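Local coordinates for protein telomerase reverse transcriptase (Candida tropicalis MYA-3404, PDB 6ZD1) that probably extends telomeres as the catalytic reverse transcriptase of telomerase, adding simple DNA repeats copied from a template within the enzyme's RNA component, at residues A[640-646]-A[693-697]; A[56-61]-A[84-89]; A[344-349]-A[458-464]. All coordinates share one frame. Residues are numbered along the deposited sequence.

Contact 1: A[640-646]-A[693-697]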
loop_
_atom_site.group_PDB
_atom_site.type_symbol
_atom_site.label_atom_id
_atom_site.label_comp_id
_atom_site.label_asym_id
_atom_site.label_seq_id
_atom_site.Cartn_x
_atom_site.Cartn_y
_atom_site.Cartn_z
ATOM N N PHE A 640 5.170 -27.739 19.190
ATOM C CA PHE A 640 4.387 -26.564 18.833
ATOM C C PHE A 640 3.697 -26.002 20.073
ATOM O O PHE A 640 2.913 -26.697 20.727
ATOM C CB PHE A 640 3.361 -26.936 17.765
ATOM C CG PHE A 640 2.373 -25.849 17.467
ATOM C CD1 PHE A 640 2.696 -24.827 16.589
ATOM C CD2 PHE A 640 1.117 -25.852 18.057
ATOM C CE1 PHE A 640 1.789 -23.823 16.306
ATOM C CE2 PHE A 640 0.204 -24.849 17.780
ATOM C CZ PHE A 640 0.542 -23.833 16.902
ATOM N N GLU A 641 3.980 -24.744 20.390
ATOM C CA GLU A 641 3.414 -24.071 21.553
ATOM C C GLU A 641 2.407 -23.038 21.061
ATOM O O GLU A 641 2.784 -22.044 20.428
ATOM C CB GLU A 641 4.519 -23.423 22.385
ATOM C CG GLU A 641 5.726 -24.327 22.571
ATOM C CD GLU A 641 6.909 -23.613 23.193
ATOM O OE1 GLU A 641 6.807 -23.197 24.366
ATOM O OE2 GLU A 641 7.939 -23.462 22.503
ATOM N N ARG A 642 1.130 -23.262 21.384
ATOM C CA ARG A 642 0.063 -22.438 20.827
ATOM C C ARG A 642 0.161 -20.991 21.289
ATOM O O ARG A 642 -0.222 -20.083 20.544
ATOM C CB ARG A 642 -1.303 -23.023 21.197
ATOM C CG ARG A 642 -1.569 -23.084 22.700
ATOM C CD ARG A 642 -2.840 -23.862 23.035
ATOM N NE ARG A 642 -3.130 -23.842 24.468
ATOM C CZ ARG A 642 -2.572 -24.662 25.358
ATOM N NH1 ARG A 642 -1.687 -25.568 24.967
ATOM N NH2 ARG A 642 -2.897 -24.575 26.643
ATOM N N TYR A 643 0.670 -20.749 22.500
ATOM C CA TYR A 643 0.750 -19.377 22.991
ATOM C C TYR A 643 1.804 -18.585 22.230
ATOM O O TYR A 643 1.588 -17.414 21.900
ATOM C CB TYR A 643 1.045 -19.369 24.492
ATOM C CG TYR A 643 -0.056 -19.976 25.336
ATOM C CD1 TYR A 643 -1.326 -19.411 25.363
ATOM C CD2 TYR A 643 0.174 -21.108 26.109
ATOM C CE1 TYR A 643 -2.340 -19.959 26.132
ATOM C CE2 TYR A 643 -0.834 -21.663 26.882
ATOM C CZ TYR A 643 -2.087 -21.082 26.889
ATOM O OH TYR A 643 -3.093 -21.626 27.655
ATOM N N ARG A 644 2.930 -19.220 21.896
ATOM C CA ARG A 644 3.918 -18.561 21.049
ATOM C C ARG A 644 3.342 -18.289 19.666
ATOM O O ARG A 644 3.619 -17.246 19.062
ATOM C CB ARG A 644 5.177 -19.421 20.954
ATOM C CG ARG A 644 6.205 -18.928 19.956
ATOM C CD ARG A 644 7.449 -19.803 19.966
ATOM N NE ARG A 644 8.079 -19.853 21.284
ATOM C CZ ARG A 644 8.908 -18.925 21.752
ATOM N NH1 ARG A 644 9.204 -17.864 21.012
ATOM N NH2 ARG A 644 9.438 -19.054 22.962
ATOM N N PHE A 645 2.501 -19.199 19.171
ATOM C CA PHE A 645 1.885 -19.006 17.865
ATOM C C PHE A 645 0.889 -17.856 17.882
ATOM O O PHE A 645 0.735 -17.159 16.871
ATOM C CB PHE A 645 1.198 -20.296 17.423
ATOM C CG PHE A 645 0.492 -20.188 16.102
ATOM C CD1 PHE A 645 1.198 -19.903 14.946
ATOM C CD2 PHE A 645 -0.877 -20.395 16.014
ATOM C CE1 PHE A 645 0.549 -19.815 13.724
ATOM C CE2 PHE A 645 -1.530 -20.308 14.797
ATOM C CZ PHE A 645 -0.817 -20.016 13.650
HETATM N N MSE A 646 0.228 -17.623 19.011
HETATM C CA MSE A 646 -0.778 -16.572 19.084
HETATM C C MSE A 646 -0.134 -15.199 19.130
HETATM O O MSE A 646 -0.631 -14.250 18.521
HETATM C CB MSE A 646 -1.673 -16.769 20.295
HETATM C CG MSE A 646 -2.661 -17.903 20.119
HETATM SE SE MSE A 646 -3.773 -18.161 21.692
HETATM C CE MSE A 646 -3.080 -19.885 22.262
ATOM N N GLU A 693 -8.545 -23.315 21.061
ATOM C CA GLU A 693 -8.158 -22.189 21.900
ATOM C C GLU A 693 -7.557 -21.067 21.065
ATOM O O GLU A 693 -7.805 -19.885 21.333
ATOM C CB GLU A 693 -7.177 -22.658 22.973
ATOM C CG GLU A 693 -6.803 -21.602 23.999
ATOM C CD GLU A 693 -6.000 -22.178 25.153
ATOM O OE1 GLU A 693 -5.797 -23.411 25.181
ATOM O OE2 GLU A 693 -5.572 -21.400 26.032
ATOM N N ILE A 694 -6.797 -21.418 20.023
ATOM C CA ILE A 694 -6.230 -20.404 19.135
ATOM C C ILE A 694 -7.339 -19.635 18.429
ATOM O O ILE A 694 -7.332 -18.400 18.385
ATOM C CB ILE A 694 -5.269 -21.045 18.118
ATOM C CG1 ILE A 694 -4.092 -21.721 18.824
ATOM C CG2 ILE A 694 -4.766 -19.996 17.136
ATOM C CD1 ILE A 694 -3.184 -22.488 17.874
ATOM N N ILE A 695 -8.311 -20.354 17.861
ATOM C CA ILE A 695 -9.367 -19.679 17.116
ATOM C C ILE A 695 -10.269 -18.904 18.070
ATOM O O ILE A 695 -10.688 -17.778 17.774
ATOM C CB ILE A 695 -10.160 -20.688 16.255
ATOM C CG1 ILE A 695 -9.516 -20.880 14.876
ATOM C CG2 ILE A 695 -11.555 -20.180 15.984
ATOM C CD1 ILE A 695 -8.083 -21.341 14.885
ATOM N N GLU A 696 -10.542 -19.465 19.249
ATOM C CA GLU A 696 -11.354 -18.748 20.227
ATOM C C GLU A 696 -10.686 -17.442 20.646
ATOM O O GLU A 696 -11.358 -16.414 20.800
ATOM C CB GLU A 696 -11.613 -19.629 21.447
ATOM C CG GLU A 696 -12.446 -18.952 22.514
ATOM C CD GLU A 696 -12.547 -19.777 23.774
ATOM O OE1 GLU A 696 -11.800 -20.771 23.889
ATOM O OE2 GLU A 696 -13.377 -19.434 24.645
ATOM N N TRP A 697 -9.362 -17.460 20.825
ATOM C CA TRP A 697 -8.640 -16.223 21.098
ATOM C C TRP A 697 -8.718 -15.276 19.913
ATOM O O TRP A 697 -8.855 -14.060 20.086
ATOM C CB TRP A 697 -7.180 -16.519 21.432
ATOM C CG TRP A 697 -6.303 -15.305 21.337
ATOM C CD1 TRP A 697 -6.061 -14.398 22.323
ATOM C CD2 TRP A 697 -5.557 -14.860 20.192
ATOM N NE1 TRP A 697 -5.211 -13.417 21.869
ATOM C CE2 TRP A 697 -4.885 -13.680 20.564
ATOM C CE3 TRP A 697 -5.390 -15.348 18.892
ATOM C CZ2 TRP A 697 -4.061 -12.981 19.686
ATOM C CZ3 TRP A 697 -4.568 -14.651 18.020
ATOM C CH2 TRP A 697 -3.916 -13.481 18.422
#
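Within the largely helical C-terminal region that forms the thumb of telomerase reverse transcriptases, the start of helix 642-664 packs against helix 692-699. The short axes of 642-646 and 693-697 run in roughly the same direction, 31° apart, and approach to 10.5 Å, a spacing bridged by side chains. Three residues account for most of the buried surface: M646, I694 and E693.

M646, a selenomethionine in this crystal, points its CA-CB bond toward the partner helix. Its CB lies 4.1 Å from the centroid of the six-membered ring of W697 and 7° off the normal, a CH-pi contact over the face. Its SE stands 4.3 Å from the five-membered-ring centroid at an oblique 32°, a Met-aromatic contact, while CE meets I694 CG1 at 4.0 Å.

I694 fills the hydrophobic centre. Its CD1 is 3.6 Å from F645 CD2, 4.1 Å from F640 CZ at the ring edge and 3.9 Å from R642 CB. L649, one turn further along helix 642-664, and M688 extend this apolar patch beyond the segments.

E693 supplies the polar margin. Its OE1 forms a salt bridge with R642 NE at 2.8 Å, whose hydrogen bond is weak because the N-H...O angle is 129°; OE2 sits 3.0 Å from Y643 OH, and R642 NH2 donates weakly to that hydroxyl.

The chemistry is thus graded, from a buried apolar and aromatic centre to a more exposed charged edge, which suggests that apolar burial contributes most of the contact area, while the short R642-E693 ion pair, poorly aligned as a hydrogen bond, adds an electrostatic tie.

Contact 2: A[56-61]-A[84-89]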
loop_
_atom_site.group_PDB
_atom_site.type_symbol
_atom_site.label_atom_id
_atom_site.label_comp_id
_atom_site.label_asym_id
_atom_site.label_seq_id
_atom_site.Cartn_x
_atom_site.Cartn_y
_atom_site.Cartn_z
ATOM N N ILE A 56 33.446 8.793 3.622
ATOM C CA ILE A 56 32.828 7.497 3.355
ATOM C C ILE A 56 31.878 7.604 2.171
ATOM O O ILE A 56 31.766 6.679 1.355
ATOM C CB ILE A 56 32.109 6.977 4.614
ATOM C CG1 ILE A 56 33.100 6.814 5.765
ATOM C CG2 ILE A 56 31.409 5.660 4.331
ATOM C CD1 ILE A 56 32.456 6.393 7.055
ATOM N N TYR A 57 31.176 8.734 2.061
ATOM C CA TYR A 57 30.292 8.955 0.921
ATOM C C TYR A 57 31.084 9.072 -0.375
ATOM O O TYR A 57 30.656 8.564 -1.418
ATOM C CB TYR A 57 29.448 10.210 1.149
ATOM C CG TYR A 57 28.523 10.540 -0.001
ATOM C CD1 TYR A 57 27.271 9.941 -0.102
ATOM C CD2 TYR A 57 28.897 11.447 -0.985
ATOM C CE1 TYR A 57 26.421 10.235 -1.151
ATOM C CE2 TYR A 57 28.053 11.748 -2.039
ATOM C CZ TYR A 57 26.816 11.139 -2.116
ATOM O OH TYR A 57 25.970 11.435 -3.160
ATOM N N ASN A 58 32.238 9.742 -0.328
ATOM C CA ASN A 58 33.080 9.851 -1.515
ATOM C C ASN A 58 33.582 8.489 -1.974
ATOM O O ASN A 58 33.708 8.248 -3.182
ATOM C CB ASN A 58 34.259 10.785 -1.241
ATOM C CG ASN A 58 33.862 12.248 -1.258
ATOM O OD1 ASN A 58 32.677 12.583 -1.226
ATOM N ND2 ASN A 58 34.854 13.129 -1.311
ATOM N N LYS A 59 33.857 7.582 -1.037
ATOM C CA LYS A 59 34.451 6.303 -1.404
ATOM C C LYS A 59 33.412 5.320 -1.933
ATOM O O LYS A 59 33.644 4.663 -2.955
ATOM C CB LYS A 59 35.188 5.707 -0.202
ATOM C CG LYS A 59 35.918 4.404 -0.499
ATOM C CD LYS A 59 36.732 3.922 0.696
ATOM C CE LYS A 59 37.469 2.631 0.368
ATOM N NZ LYS A 59 38.342 2.170 1.485
ATOM N N TYR A 60 32.263 5.209 -1.266
ATOM C CA TYR A 60 31.308 4.141 -1.543
ATOM C C TYR A 60 30.063 4.575 -2.303
ATOM O O TYR A 60 29.485 3.755 -3.018
ATOM C CB TYR A 60 30.870 3.474 -0.234
ATOM C CG TYR A 60 31.999 2.839 0.543
ATOM C CD1 TYR A 60 32.386 1.527 0.295
ATOM C CD2 TYR A 60 32.676 3.548 1.527
ATOM C CE1 TYR A 60 33.417 0.941 1.004
ATOM C CE2 TYR A 60 33.707 2.970 2.243
ATOM C CZ TYR A 60 34.076 1.668 1.976
ATOM O OH TYR A 60 35.104 1.089 2.686
ATOM N N LEU A 61 29.612 5.801 -2.112
ATOM C CA LEU A 61 28.305 6.195 -2.680
ATOM C C LEU A 61 28.378 7.351 -3.667
ATOM O O LEU A 61 27.526 8.191 -3.602
ATOM C CB LEU A 61 27.459 6.646 -1.499
ATOM C CG LEU A 61 27.028 5.566 -0.538
ATOM C CD1 LEU A 61 26.153 6.168 0.519
ATOM C CD2 LEU A 61 26.252 4.534 -1.279
ATOM N N GLU A 84 27.001 -2.505 3.276
ATOM C CA GLU A 84 28.400 -2.289 3.629
ATOM C C GLU A 84 28.610 -0.901 4.222
ATOM O O GLU A 84 29.320 -0.750 5.221
ATOM C CB GLU A 84 29.289 -2.496 2.400
ATOM C CG GLU A 84 30.782 -2.471 2.703
ATOM C CD GLU A 84 31.639 -2.742 1.479
ATOM O OE1 GLU A 84 31.096 -2.722 0.354
ATOM O OE2 GLU A 84 32.856 -2.976 1.643
ATOM N N VAL A 85 27.988 0.122 3.629
ATOM C CA VAL A 85 28.109 1.478 4.164
ATOM C C VAL A 85 27.555 1.541 5.581
ATOM O O VAL A 85 28.176 2.111 6.485
ATOM C CB VAL A 85 27.410 2.492 3.241
ATOM C CG1 VAL A 85 27.333 3.852 3.917
ATOM C CG2 VAL A 85 28.151 2.604 1.924
ATOM N N VAL A 86 26.363 0.977 5.787
ATOM C CA VAL A 86 25.727 1.024 7.103
ATOM C C VAL A 86 26.603 0.347 8.152
ATOM O O VAL A 86 26.852 0.901 9.229
ATOM C CB VAL A 86 24.323 0.396 7.038
ATOM C CG1 VAL A 86 23.724 0.293 8.429
ATOM C CG2 VAL A 86 23.427 1.222 6.125
ATOM N N LEU A 87 27.095 -0.859 7.851
ATOM C CA LEU A 87 27.897 -1.586 8.831
ATOM C C LEU A 87 29.243 -0.913 9.070
ATOM O O LEU A 87 29.780 -0.982 10.182
ATOM C CB LEU A 87 28.098 -3.033 8.379
ATOM C CG LEU A 87 26.822 -3.873 8.277
ATOM C CD1 LEU A 87 27.147 -5.321 7.934
ATOM C CD2 LEU A 87 26.020 -3.784 9.570
ATOM N N ILE A 88 29.794 -0.253 8.051
ATOM C CA ILE A 88 31.039 0.484 8.233
ATOM C C ILE A 88 30.827 1.659 9.179
ATOM O O ILE A 88 31.668 1.934 10.046
ATOM C CB ILE A 88 31.593 0.935 6.867
ATOM C CG1 ILE A 88 32.264 -0.243 6.152
ATOM C CG2 ILE A 88 32.561 2.102 7.026
ATOM C CD1 ILE A 88 32.785 0.092 4.772
ATOM N N ILE A 89 29.702 2.367 9.038
ATOM C CA ILE A 89 29.373 3.433 9.983
ATOM C C ILE A 89 29.177 2.856 11.380
ATOM O O ILE A 89 29.706 3.378 12.369
ATOM C CB ILE A 89 28.130 4.210 9.515
ATOM C CG1 ILE A 89 28.309 4.721 8.085
ATOM C CG2 ILE A 89 27.866 5.384 10.444
ATOM C CD1 ILE A 89 29.102 5.982 7.983
#
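This is an antiparallel helix pair: helix 53-60 packs on helix 79-93 of the helical telomerase RNA-binding domain. The axes of 56-60 and 84-89 make an angle of 149° and come within 11.3 Å, with the closest CA pair, Y60 and V85, 7.1 Å apart.

Aliphatic contacts come first. I56 CD1 reaches I89 CD1 at 3.5 Å and I88 CG2 at 4.3 Å, and L61, just past the helix end, places CG 4.0 Å from V85 CG2. W180 touches both L61 and V85, and I175 touches I89, so strand 180-184 and helix 158-179 continue the same core.

Contacts of the aromatic residue form the second group. Y60 CB packs on V85 CG2 at 3.6 Å, and the ring, approached obliquely, has CE1 4.0 Å from E84 OE2. The contacts are mostly apolar and none between the two segments is a hydrogen bond; at the outer edge, I88 CD1 lies 3.5 Å from Y60 CZ and 3.3 Å from Y60 OH.

Contact 3: A[344-349]-A[458-464]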
loop_
_atom_site.group_PDB
_atom_site.type_symbol
_atom_site.label_atom_id
_atom_site.label_comp_id
_atom_site.label_asym_id
_atom_site.label_seq_id
_atom_site.Cartn_x
_atom_site.Cartn_y
_atom_site.Cartn_z
ATOM N N TYR A 344 -5.682 7.868 -15.144
ATOM C CA TYR A 344 -5.829 8.987 -14.213
ATOM C C TYR A 344 -5.417 10.311 -14.849
ATOM O O TYR A 344 -6.095 11.330 -14.665
ATOM C CB TYR A 344 -5.015 8.744 -12.944
ATOM C CG TYR A 344 -5.614 7.722 -12.014
ATOM C CD1 TYR A 344 -5.007 6.487 -11.824
ATOM C CD2 TYR A 344 -6.791 7.988 -11.327
ATOM C CE1 TYR A 344 -5.555 5.547 -10.977
ATOM C CE2 TYR A 344 -7.347 7.054 -10.477
ATOM C CZ TYR A 344 -6.725 5.835 -10.305
ATOM O OH TYR A 344 -7.278 4.901 -9.457
ATOM N N ASP A 345 -4.300 10.324 -15.583
ATOM C CA ASP A 345 -3.860 11.564 -16.218
ATOM C C ASP A 345 -4.821 11.995 -17.318
ATOM O O ASP A 345 -5.078 13.193 -17.490
ATOM C CB ASP A 345 -2.447 11.411 -16.789
ATOM C CG ASP A 345 -1.396 11.179 -15.716
ATOM O OD1 ASP A 345 -0.793 10.085 -15.704
ATOM O OD2 ASP A 345 -1.176 12.084 -14.885
ATOM N N ARG A 346 -5.360 11.036 -18.071
ATOM C CA ARG A 346 -6.203 11.320 -19.227
ATOM C C ARG A 346 -7.683 11.399 -18.881
ATOM O O ARG A 346 -8.490 11.689 -19.770
ATOM C CB ARG A 346 -5.996 10.260 -20.320
ATOM C CG ARG A 346 -4.542 9.962 -20.697
ATOM C CD ARG A 346 -3.727 11.220 -20.926
ATOM N NE ARG A 346 -4.202 12.003 -22.063
ATOM C CZ ARG A 346 -3.777 13.231 -22.346
ATOM N NH1 ARG A 346 -2.873 13.819 -21.573
ATOM N NH2 ARG A 346 -4.259 13.876 -23.398
ATOM N N LEU A 347 -8.056 11.154 -17.625
ATOM C CA LEU A 347 -9.460 11.150 -17.230
ATOM C C LEU A 347 -10.117 12.481 -17.575
ATOM O O LEU A 347 -9.536 13.550 -17.369
ATOM C CB LEU A 347 -9.582 10.880 -15.730
ATOM C CG LEU A 347 -10.847 10.192 -15.217
ATOM C CD1 LEU A 347 -10.848 8.724 -15.619
ATOM C CD2 LEU A 347 -10.967 10.336 -13.708
ATOM N N ASN A 348 -11.322 12.412 -18.140
ATOM C CA ASN A 348 -12.043 13.611 -18.561
ATOM C C ASN A 348 -12.817 14.174 -17.374
ATOM O O ASN A 348 -13.782 13.559 -16.903
ATOM C CB ASN A 348 -12.975 13.292 -19.727
ATOM C CG ASN A 348 -13.601 14.533 -20.329
ATOM O OD1 ASN A 348 -14.561 15.082 -19.787
ATOM N ND2 ASN A 348 -13.066 14.978 -21.460
ATOM N N GLN A 349 -12.408 15.354 -16.902
ATOM C CA GLN A 349 -13.029 15.934 -15.715
ATOM C C GLN A 349 -14.504 16.223 -15.948
ATOM O O GLN A 349 -15.339 15.984 -15.065
ATOM C CB GLN A 349 -12.294 17.209 -15.303
ATOM C CG GLN A 349 -10.894 16.967 -14.767
ATOM C CD GLN A 349 -10.176 18.258 -14.454
ATOM O OE1 GLN A 349 -10.763 19.338 -14.531
ATOM N NE2 GLN A 349 -8.897 18.160 -14.106
ATOM N N ARG A 458 -3.722 20.814 -12.689
ATOM C CA ARG A 458 -3.805 19.909 -13.828
ATOM C C ARG A 458 -4.591 20.543 -14.966
ATOM O O ARG A 458 -5.652 21.135 -14.746
ATOM C CB ARG A 458 -4.458 18.592 -13.416
ATOM C CG ARG A 458 -3.650 17.786 -12.430
ATOM C CD ARG A 458 -4.087 16.338 -12.444
ATOM N NE ARG A 458 -3.920 15.751 -13.770
ATOM C CZ ARG A 458 -2.791 15.197 -14.203
ATOM N NH1 ARG A 458 -1.728 15.153 -13.411
ATOM N NH2 ARG A 458 -2.720 14.688 -15.424
ATOM N N LYS A 459 -4.053 20.444 -16.185
ATOM C CA LYS A 459 -4.828 20.818 -17.364
ATOM C C LYS A 459 -6.014 19.880 -17.557
ATOM O O LYS A 459 -7.117 20.320 -17.907
ATOM C CB LYS A 459 -3.938 20.808 -18.608
ATOM C CG LYS A 459 -2.773 21.785 -18.560
ATOM C CD LYS A 459 -1.806 21.554 -19.715
ATOM C CE LYS A 459 -2.504 21.648 -21.065
ATOM N NZ LYS A 459 -1.562 21.400 -22.196
ATOM N N GLN A 460 -5.798 18.585 -17.348
ATOM C CA GLN A 460 -6.828 17.571 -17.512
ATOM C C GLN A 460 -6.452 16.380 -16.645
ATOM O O GLN A 460 -5.272 16.150 -16.367
ATOM C CB GLN A 460 -6.970 17.167 -18.988
ATOM C CG GLN A 460 -7.979 16.072 -19.290
ATOM C CD GLN A 460 -9.409 16.474 -18.989
ATOM O OE1 GLN A 460 -9.827 16.495 -17.831
ATOM N NE2 GLN A 460 -10.173 16.786 -20.034
ATOM N N GLY A 461 -7.459 15.636 -16.211
ATOM C CA GLY A 461 -7.232 14.449 -15.416
ATOM C C GLY A 461 -7.401 14.704 -13.932
ATOM O O GLY A 461 -7.828 15.769 -13.481
ATOM N N VAL A 462 -7.028 13.691 -13.161
ATOM C CA VAL A 462 -7.150 13.718 -11.711
ATOM C C VAL A 462 -5.848 13.206 -11.120
ATOM O O VAL A 462 -5.234 12.275 -11.656
ATOM C CB VAL A 462 -8.356 12.882 -11.226
ATOM C CG1 VAL A 462 -8.294 12.645 -9.729
ATOM C CG2 VAL A 462 -9.656 13.580 -11.592
ATOM N N PHE A 463 -5.411 13.833 -10.032
ATOM C CA PHE A 463 -4.181 13.413 -9.381
ATOM C C PHE A 463 -4.399 12.097 -8.658
ATOM O O PHE A 463 -5.328 11.961 -7.858
ATOM C CB PHE A 463 -3.717 14.475 -8.390
ATOM C CG PHE A 463 -2.829 15.513 -8.990
ATOM C CD1 PHE A 463 -1.809 15.152 -9.851
ATOM C CD2 PHE A 463 -3.013 16.853 -8.695
ATOM C CE1 PHE A 463 -0.983 16.109 -10.403
ATOM C CE2 PHE A 463 -2.192 17.814 -9.243
ATOM C CZ PHE A 463 -1.174 17.441 -10.099
ATOM N N GLN A 464 -3.534 11.128 -8.932
ATOM C CA GLN A 464 -3.521 9.908 -8.145
ATOM C C GLN A 464 -2.926 10.208 -6.777
ATOM O O GLN A 464 -1.887 10.868 -6.673
ATOM C CB GLN A 464 -2.720 8.827 -8.863
ATOM C CG GLN A 464 -2.905 7.440 -8.292
ATOM C CD GLN A 464 -2.142 6.397 -9.078
ATOM O OE1 GLN A 464 -1.885 6.570 -10.271
ATOM N NE2 GLN A 464 -1.763 5.312 -8.412
#
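Backbone-centred and largely polar, this contact joins reverse-transcriptase motifs A and B', recognisable by sequence: 344-349 follows the motif A strand 334-339, while the loop segment 458-464 leads from strand 454-458 toward helix 469-484. V462 N donates to Y344 O at 3.0 Å with a near-linear angle of 171°.

G461 permits the close approach. Its CA is 3.2 Å from both D345 O and L347 O in CA-H...O contacts, and an ideal CB would fall 2.1 Å from D345 O, a clash; its positive phi of 98° also suits glycine.

A salt bridge links D345 OD2 to R458 NH2 at 3.1 Å, and Y212 OH hydrogen-bonds with both D345 OD2 and R458 NH1. The apolar share is small: L347 CD2 meets V462 CG2 at 4.1 Å, and Q464 CG lies over one face of the Y344 ring.

Q349, starting helix 349-359, is held twice: its N donates to Q460 OE1 at 3.0 Å and its NE2 to G461 O at 2.7 Å.

Along the chain the contacts follow in series, 2, then 3, then 1, each closing before the next opens. They occupy successive parts of the telomerase architecture: contact 2 in the helical RNA-binding region, contact 3 in the reverse-transcriptase domain, contact 1 in the C-terminal helical thumb. Their centres are about 44 Å (1 and 2), 49 Å (1 and 3) and 42 Å (2 and 3) apart; nearest atoms stay about 25 Å or more apart, and the helices and strands they lie on are all different. Contacts 1 and 3 lie on opposite sides of the chain's centre. Each joins elements of one region: helix with helix in contacts 1 and 2, motif A with motif B' in contact 3.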